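Local coordinates for calcium-regulated actin-bundling protein (Dictyostelium discoideum, PDB 4X3N) that binds and bundles actin filaments under calcium control and may contribute to the structure and reorganisation of filopodia and pseudopodia during cell movement, at residues 191-196 with 235-240; 187-192 with 242-247. One frame throughout, in Å; residues are numbered along the deposited sequence.

Contact 1. Residues 191-196 with 235-240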
ATOM      1  N   GLU A 191      -2.562  28.824  -1.198  1.00 25.67           N
ATOM      2  CA  GLU A 191      -3.246  27.643  -0.746  1.00 24.89           C
ATOM      3  C   GLU A 191      -4.602  28.050  -0.154  1.00 25.17           C
ATOM      4  O   GLU A 191      -5.588  27.339  -0.276  1.00 27.14           O
ATOM      5  CB  GLU A 191      -2.415  26.819   0.258  1.00 29.35           C
ATOM      6  CG  GLU A 191      -3.186  25.654   0.851  1.00 35.42           C
ATOM      7  CD  GLU A 191      -3.846  24.726  -0.209  1.00 41.82           C
ATOM      8  OE1 GLU A 191      -3.323  24.636  -1.364  1.00 42.25           O
ATOM      9  OE2 GLU A 191      -4.901  24.095   0.106  1.00 45.21           O
ATOM     10  N   GLU A 192      -4.666  29.195   0.485  1.00 24.45           N
ATOM     11  CA  GLU A 192      -5.950  29.661   0.969  1.00 25.03           C
ATOM     12  C   GLU A 192      -6.929  29.970  -0.225  1.00 23.92           C
ATOM     13  O   GLU A 192      -8.109  29.777  -0.107  1.00 25.50           O
ATOM     14  CB  GLU A 192      -5.704  30.857   1.884  1.00 26.54           C
ATOM     15  CG  GLU A 192      -6.939  31.644   2.269  1.00 31.77           C
ATOM     16  CD  GLU A 192      -7.908  30.869   3.115  1.00 35.65           C
ATOM     17  OE1 GLU A 192      -7.452  29.954   3.789  1.00 36.94           O
ATOM     18  OE2 GLU A 192      -9.119  31.180   3.069  1.00 41.35           O
ATOM     19  N   VAL A 193      -6.455  30.427  -1.376  1.00 22.05           N
ATOM     20  CA  VAL A 193      -7.330  30.490  -2.519  1.00 22.33           C
ATOM     21  C   VAL A 193      -7.870  29.102  -2.863  1.00 22.35           C
ATOM     22  O   VAL A 193      -9.050  28.965  -3.179  1.00 21.83           O
ATOM     23  CB  VAL A 193      -6.658  31.094  -3.751  1.00 21.69           C
ATOM     24  CG1 VAL A 193      -7.569  31.034  -4.956  1.00 24.63           C
ATOM     25  CG2 VAL A 193      -6.180  32.515  -3.509  1.00 24.44           C
ATOM     26  N   ASN A 194      -7.019  28.059  -2.855  1.00 23.24           N
ATOM     27  CA  ASN A 194      -7.526  26.729  -3.105  1.00 24.14           C
ATOM     28  C   ASN A 194      -8.622  26.371  -2.113  1.00 25.97           C
ATOM     29  O   ASN A 194      -9.684  25.837  -2.486  1.00 22.00           O
ATOM     30  CB  ASN A 194      -6.438  25.695  -3.045  1.00 26.06           C
ATOM     31  CG  ASN A 194      -5.502  25.834  -4.236  1.00 26.76           C
ATOM     32  OD1 ASN A 194      -5.923  26.254  -5.293  1.00 26.56           O
ATOM     33  ND2 ASN A 194      -4.248  25.525  -4.044  1.00 29.05           N
ATOM     34  N   LYS A 195      -8.391  26.684  -0.854  1.00 25.21           N
ATOM     35  CA  LYS A 195      -9.405  26.336   0.108  1.00 25.83           C
ATOM     36  C   LYS A 195     -10.715  27.068  -0.229  1.00 24.79           C
ATOM     37  O   LYS A 195     -11.750  26.508  -0.110  1.00 24.55           O
ATOM     38  CB  LYS A 195      -8.856  26.651   1.484  1.00 31.87           C
ATOM     39  CG  LYS A 195      -9.747  26.254   2.628  1.00 42.80           C
ATOM     40  CD  LYS A 195      -9.048  26.366   4.012  1.00 51.05           C
ATOM     41  CE  LYS A 195      -9.257  27.705   4.759  1.00 56.61           C
ATOM     42  NZ  LYS A 195     -10.619  28.339   4.799  1.00 56.60           N
ATOM     43  N   ARG A 196     -10.681  28.335  -0.599  1.00 22.74           N
ATOM     44  CA  ARG A 196     -11.922  29.058  -0.925  1.00 23.33           C
ATOM     45  C   ARG A 196     -12.579  28.558  -2.228  1.00 23.62           C
ATOM     46  O   ARG A 196     -13.778  28.537  -2.346  1.00 22.13           O
ATOM     47  CB  ARG A 196     -11.632  30.521  -1.024  1.00 24.01           C
ATOM     48  CG  ARG A 196     -11.164  31.198   0.271  1.00 27.42           C
ATOM     49  CD  ARG A 196     -12.171  30.923   1.409  1.00 30.76           C
ATOM     50  NE  ARG A 196     -11.586  31.322   2.675  1.00 42.74           N
ATOM     51  CZ  ARG A 196     -12.233  31.837   3.740  1.00 45.33           C
ATOM     52  NH1 ARG A 196     -13.556  32.009   3.760  1.00 40.85           N
ATOM     53  NH2 ARG A 196     -11.527  32.176   4.819  1.00 47.04           N
ATOM     54  N   GLU A 235     -17.723  35.717  -2.557  1.00 24.54           N
ATOM     55  CA  GLU A 235     -17.075  36.869  -1.993  1.00 25.90           C
ATOM     56  C   GLU A 235     -15.727  36.531  -1.287  1.00 23.49           C
ATOM     57  O   GLU A 235     -14.735  37.234  -1.425  1.00 23.66           O
ATOM     58  CB  GLU A 235     -18.040  37.568  -1.017  1.00 30.35           C
ATOM     59  CG  GLU A 235     -17.446  38.794  -0.332  1.00 33.59           C
ATOM     60  CD  GLU A 235     -18.440  39.451   0.655  1.00 36.83           C
ATOM     61  OE1 GLU A 235     -18.757  40.639   0.489  1.00 31.12           O
ATOM     62  OE2 GLU A 235     -18.876  38.759   1.595  1.00 38.10           O
ATOM     63  N   GLN A 236     -15.732  35.498  -0.484  1.00 23.81           N
ATOM     64  CA  GLN A 236     -14.552  35.121   0.278  1.00 25.49           C
ATOM     65  C   GLN A 236     -13.437  34.729  -0.713  1.00 26.99           C
ATOM     66  O   GLN A 236     -12.261  35.045  -0.513  1.00 26.98           O
ATOM     67  CB  GLN A 236     -14.893  33.952   1.178  1.00 28.91           C
ATOM     68  CG  GLN A 236     -15.794  34.273   2.384  1.00 31.03           C
ATOM     69  CD  GLN A 236     -15.105  35.191   3.372  1.00 38.11           C
ATOM     70  OE1 GLN A 236     -13.879  35.076   3.644  1.00 38.08           O
ATOM     71  NE2 GLN A 236     -15.889  36.107   3.956  1.00 43.49           N
ATOM     72  N   LEU A 237     -13.812  34.044  -1.781  1.00 25.40           N
ATOM     73  CA  LEU A 237     -12.821  33.672  -2.828  1.00 25.50           C
ATOM     74  C   LEU A 237     -12.228  34.912  -3.455  1.00 24.83           C
ATOM     75  O   LEU A 237     -10.996  35.076  -3.517  1.00 25.84           O
ATOM     76  CB  LEU A 237     -13.507  32.780  -3.852  1.00 25.78           C
ATOM     77  CG  LEU A 237     -12.734  32.320  -5.080  1.00 24.14           C
ATOM     78  CD1 LEU A 237     -11.407  31.761  -4.716  1.00 28.07           C
ATOM     79  CD2 LEU A 237     -13.544  31.269  -5.808  1.00 24.45           C
ATOM     80  N   ASN A 238     -13.084  35.830  -3.884  1.00 25.59           N
ATOM     81  CA  ASN A 238     -12.606  37.098  -4.454  1.00 26.21           C
ATOM     82  C   ASN A 238     -11.630  37.828  -3.570  1.00 27.59           C
ATOM     83  O   ASN A 238     -10.621  38.360  -4.035  1.00 30.68           O
ATOM     84  CB  ASN A 238     -13.765  38.029  -4.764  1.00 26.41           C
ATOM     85  CG  ASN A 238     -14.701  37.506  -5.871  1.00 31.10           C
ATOM     86  OD1 ASN A 238     -14.336  36.699  -6.734  1.00 31.13           O
ATOM     87  ND2 ASN A 238     -15.925  38.020  -5.860  1.00 31.30           N
ATOM     88  N   PHE A 239     -11.887  37.840  -2.264  1.00 27.07           N
ATOM     89  CA  PHE A 239     -10.987  38.523  -1.351  1.00 28.63           C
ATOM     90  C   PHE A 239      -9.700  37.695  -1.175  1.00 25.61           C
ATOM     91  O   PHE A 239      -8.612  38.256  -1.068  1.00 27.25           O
ATOM     92  CB  PHE A 239     -11.656  38.840   0.014  1.00 29.49           C
ATOM     93  CG  PHE A 239     -12.453  40.161   0.043  1.00 34.78           C
ATOM     94  CD1 PHE A 239     -11.847  41.350   0.474  1.00 32.73           C
ATOM     95  CD2 PHE A 239     -13.793  40.219  -0.360  1.00 34.75           C
ATOM     96  CE1 PHE A 239     -12.564  42.545   0.518  1.00 35.84           C
ATOM     97  CE2 PHE A 239     -14.515  41.431  -0.322  1.00 38.78           C
ATOM     98  CZ  PHE A 239     -13.898  42.596   0.107  1.00 36.29           C
ATOM     99  N   ALA A 240      -9.822  36.371  -1.119  1.00 23.42           N
ATOM    100  CA  ALA A 240      -8.635  35.519  -0.971  1.00 24.17           C
ATOM    101  C   ALA A 240      -7.704  35.747  -2.159  1.00 24.86           C
ATOM    102  O   ALA A 240      -6.491  35.774  -1.996  1.00 26.49           O
ATOM    103  CB  ALA A 240      -9.051  34.079  -0.913  1.00 25.55           C
TER
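Arg-196, which reaches across to Gln-236, Leu-237 and Ala-240, is steered by Glu-192 of its own helix, whose OE2 takes one straight and one weak bond from the guanidinium and a long ion pair from Lys-195 NZ. The straight bond of this salt-bridge network comes from Arg-196 NE, lies within the guanidinium plane and is modelled rather short. It holds the guanidinium with its NE edge to the carboxylate, Glu-192 CD lying in plane at that edge. Gln-236 OE1 sits over one guanidinium face, 3.1 Å from Arg-196 NH1. The amide and guanidinium planes are 27° apart, and the approach is too poorly angled to count as a hydrogen bond. With CG anti to the carbonyl carbon (chi1 -64°), the aliphatic part of Arg-196 packs CG on Ala-240 CB at 3.8 Å, while its CB rests on Leu-237 CA and CD1. An alanine in place of Arg-196 would probably leave Glu-192 without its guanidinium partner and open a gap over the Ala-240 methyl. Deeper in, Val-193 and Leu-237 cross at about a right angle, CG1 against CD1 at 3.9 Å, and Val-193 CG2 lies 3.6 Å from Ala-240 O. Lys-286 and Tyr-290 of helix 273-290 cover this buried pair. The segment axes come within 8.9 Å at 167°, an antiparallel helix pair with a buried apolar seam and a polar flank.

Contact 2. Residues 187-192 with 242-247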
ATOM      1  N   ARG A 187       2.967  31.568  -0.717  1.00 22.22           N
ATOM      2  CA  ARG A 187       2.520  30.194  -1.034  1.00 22.83           C
ATOM      3  C   ARG A 187       1.221  29.843  -0.236  1.00 23.62           C
ATOM      4  O   ARG A 187       0.243  29.330  -0.753  1.00 21.67           O
ATOM      5  CB  ARG A 187       3.604  29.188  -0.639  1.00 23.40           C
ATOM      6  CG  ARG A 187       3.159  27.758  -0.876  1.00 24.30           C
ATOM      7  CD  ARG A 187       4.283  26.746  -0.792  1.00 26.69           C
ATOM      8  NE  ARG A 187       5.107  26.838   0.397  1.00 26.27           N
ATOM      9  CZ  ARG A 187       4.761  26.354   1.592  1.00 24.95           C
ATOM     10  NH1 ARG A 187       3.574  25.821   1.837  1.00 27.92           N
ATOM     11  NH2 ARG A 187       5.612  26.441   2.568  1.00 28.28           N
ATOM     12  N   LEU A 188       1.243  30.125   1.038  1.00 22.97           N
ATOM     13  CA  LEU A 188       0.085  29.830   1.869  1.00 27.26           C
ATOM     14  C   LEU A 188      -1.104  30.685   1.532  1.00 26.09           C
ATOM     15  O   LEU A 188      -2.235  30.222   1.658  1.00 27.11           O
ATOM     16  CB  LEU A 188       0.421  30.000   3.356  1.00 27.56           C
ATOM     17  CG  LEU A 188       1.483  29.038   3.862  1.00 32.11           C
ATOM     18  CD1 LEU A 188       1.907  29.402   5.299  1.00 34.84           C
ATOM     19  CD2 LEU A 188       0.948  27.632   3.778  1.00 33.31           C
ATOM     20  N   ALA A 189      -0.888  31.918   1.099  1.00 24.33           N
ATOM     21  CA  ALA A 189      -2.004  32.687   0.610  1.00 23.99           C
ATOM     22  C   ALA A 189      -2.632  32.055  -0.643  1.00 23.68           C
ATOM     23  O   ALA A 189      -3.854  32.032  -0.839  1.00 21.00           O
ATOM     24  CB  ALA A 189      -1.555  34.107   0.310  1.00 24.56           C
ATOM     25  N   LEU A 190      -1.782  31.579  -1.535  1.00 23.95           N
ATOM     26  CA  LEU A 190      -2.276  30.795  -2.673  1.00 24.60           C
ATOM     27  C   LEU A 190      -3.030  29.523  -2.226  1.00 24.30           C
ATOM     28  O   LEU A 190      -4.072  29.219  -2.764  1.00 25.23           O
ATOM     29  CB  LEU A 190      -1.147  30.497  -3.651  1.00 22.80           C
ATOM     30  CG  LEU A 190      -0.743  31.684  -4.553  1.00 22.57           C
ATOM     31  CD1 LEU A 190       0.631  31.532  -5.166  1.00 22.60           C
ATOM     32  CD2 LEU A 190      -1.773  31.977  -5.608  1.00 21.43           C
ATOM     33  N   GLU A 191      -2.562  28.824  -1.198  1.00 25.67           N
ATOM     34  CA  GLU A 191      -3.246  27.643  -0.746  1.00 24.89           C
ATOM     35  C   GLU A 191      -4.602  28.050  -0.154  1.00 25.17           C
ATOM     36  O   GLU A 191      -5.588  27.339  -0.276  1.00 27.14           O
ATOM     37  CB  GLU A 191      -2.415  26.819   0.258  1.00 29.35           C
ATOM     38  CG  GLU A 191      -3.186  25.654   0.851  1.00 35.42           C
ATOM     39  CD  GLU A 191      -3.846  24.726  -0.209  1.00 41.82           C
ATOM     40  OE1 GLU A 191      -3.323  24.636  -1.364  1.00 42.25           O
ATOM     41  OE2 GLU A 191      -4.901  24.095   0.106  1.00 45.21           O
ATOM     42  N   GLU A 192      -4.666  29.195   0.485  1.00 24.45           N
ATOM     43  CA  GLU A 192      -5.950  29.661   0.969  1.00 25.03           C
ATOM     44  C   GLU A 192      -6.929  29.970  -0.225  1.00 23.92           C
ATOM     45  O   GLU A 192      -8.109  29.777  -0.107  1.00 25.50           O
ATOM     46  CB  GLU A 192      -5.704  30.857   1.884  1.00 26.54           C
ATOM     47  CG  GLU A 192      -6.939  31.644   2.269  1.00 31.77           C
ATOM     48  CD  GLU A 192      -7.908  30.869   3.115  1.00 35.65           C
ATOM     49  OE1 GLU A 192      -7.452  29.954   3.789  1.00 36.94           O
ATOM     50  OE2 GLU A 192      -9.119  31.180   3.069  1.00 41.35           O
ATOM     51  N   ILE A 242      -7.227  38.513  -3.738  1.00 28.34           N
ATOM     52  CA  ILE A 242      -6.567  39.801  -3.550  1.00 26.05           C
ATOM     53  C   ILE A 242      -5.451  39.591  -2.560  1.00 25.16           C
ATOM     54  O   ILE A 242      -4.339  40.062  -2.771  1.00 27.50           O
ATOM     55  CB  ILE A 242      -7.574  40.869  -3.079  1.00 26.79           C
ATOM     56  CG1 ILE A 242      -8.591  41.100  -4.188  1.00 27.09           C
ATOM     57  CG2 ILE A 242      -6.855  42.158  -2.698  1.00 28.82           C
ATOM     58  CD1 ILE A 242      -9.695  42.070  -3.816  1.00 31.15           C
ATOM     59  N   SER A 243      -5.717  38.834  -1.497  1.00 26.82           N
ATOM     60  CA  SER A 243      -4.670  38.620  -0.531  1.00 28.56           C
ATOM     61  C   SER A 243      -3.528  37.935  -1.184  1.00 26.10           C
ATOM     62  O   SER A 243      -2.382  38.244  -0.871  1.00 26.90           O
ATOM     63  CB  SER A 243      -5.093  37.774   0.625  1.00 31.81           C
ATOM     64  OG  SER A 243      -6.296  38.323   1.078  1.00 46.16           O
ATOM     65  N   ALA A 244      -3.840  36.910  -1.973  1.00 25.21           N
ATOM     66  CA  ALA A 244      -2.747  36.118  -2.620  1.00 26.71           C
ATOM     67  C   ALA A 244      -1.895  37.034  -3.442  1.00 24.19           C
ATOM     68  O   ALA A 244      -0.661  36.952  -3.433  1.00 28.57           O
ATOM     69  CB  ALA A 244      -3.298  35.034  -3.526  1.00 25.28           C
ATOM     70  N   GLU A 245      -2.579  37.865  -4.220  1.00 24.32           N
ATOM     71  CA  GLU A 245      -1.905  38.741  -5.156  1.00 29.01           C
ATOM     72  C   GLU A 245      -0.984  39.710  -4.476  1.00 30.14           C
ATOM     73  O   GLU A 245       0.145  39.960  -4.932  1.00 27.35           O
ATOM     74  CB  GLU A 245      -2.925  39.508  -6.023  1.00 29.79           C
ATOM     75  CG  GLU A 245      -2.213  40.469  -6.970  1.00 34.75           C
ATOM     76  CD  GLU A 245      -3.045  40.879  -8.193  1.00 37.35           C
ATOM     77  OE1 GLU A 245      -4.190  40.464  -8.374  1.00 37.69           O
ATOM     78  OE2 GLU A 245      -2.554  41.655  -9.000  1.00 45.66           O
ATOM     79  N   ALA A 246      -1.445  40.257  -3.360  1.00 29.66           N
ATOM     80  CA  ALA A 246      -0.623  41.163  -2.570  1.00 30.20           C
ATOM     81  C   ALA A 246       0.549  40.428  -1.991  1.00 27.77           C
ATOM     82  O   ALA A 246       1.665  40.942  -1.901  1.00 26.08           O
ATOM     83  CB  ALA A 246      -1.437  41.823  -1.445  1.00 28.39           C
ATOM     84  N   ALA A 247       0.330  39.231  -1.533  1.00 25.24           N
ATOM     85  CA  ALA A 247       1.425  38.541  -0.926  1.00 26.19           C
ATOM     86  C   ALA A 247       2.453  38.152  -2.031  1.00 27.98           C
ATOM     87  O   ALA A 247       3.670  38.237  -1.832  1.00 29.05           O
ATOM     88  CB  ALA A 247       0.922  37.304  -0.228  1.00 28.29           C
TER
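The methyl of Ala-189 presses directly on the backbone of the opposite helix, its CB 3.7 Å from Ala-244 CA. With nothing longer than a methyl on either residue, the two backbones come close: Ala-189 CA and Ala-244 CA are 4.8 Å apart, and the segment axes approach to 8.3 Å at a crossing angle of -164°. Beside this point the packing continues inward through Leu-190. Its CG stands anti to the carbonyl carbon (chi1 -77°), and from there the CD2 branch comes to 4.0 Å from Ala-244 CB, although the CB of Leu-190 points to one side of the facing helix. This inner side is closed by helix 273-290: Met-279, Asp-282 and Lys-286 lie against Leu-190, and Leu-283 lies against Ala-244. The outer side is looser. There Ala-189 CB meets Ala-247 CB methyl to methyl at 4.1 Å, and Ala-186 also touches Ala-247. Exposed Ser-243 has its CB directed toward the partner helix, yet it contributes little beyond its backbone carbonyl, with Ser-243 O 4.4 Å from Ala-189 CB. Its hydroxyl OG is hydrogen-bonded to Phe-239 O one turn earlier in its own helix rather than across the contact. No hydrogen bond joins the two segments, so the contact rests on apolar touching alone. Small alanines at a short interaxial distance between nearly antiparallel helices recall the Alacoil form of antiparallel coiled coil, here flanked by a third helix.

Overall arrangement
Both contacts join helix 181-211 to helix 232-255, and their centres are about 8 Å apart along one antiparallel seam. Residues Glu-191 and Glu-192 belong to both. Packing passes directly between them, with Val-193 CG2 of contact 1 lying 3.8 Å from Ala-244 CB of contact 2. Helix 273-290 lines both, with Lys-286 common to the two, so the three helices form a continuous bundle. All four segments belong to the F-actin-bundling C-terminal region. None supplies a ligand of the calcium ion, which is bound by Asp-144, Asn-146, Asp-148, Arg-150 and Glu-155 in an EF-hand-like loop elsewhere in the chain.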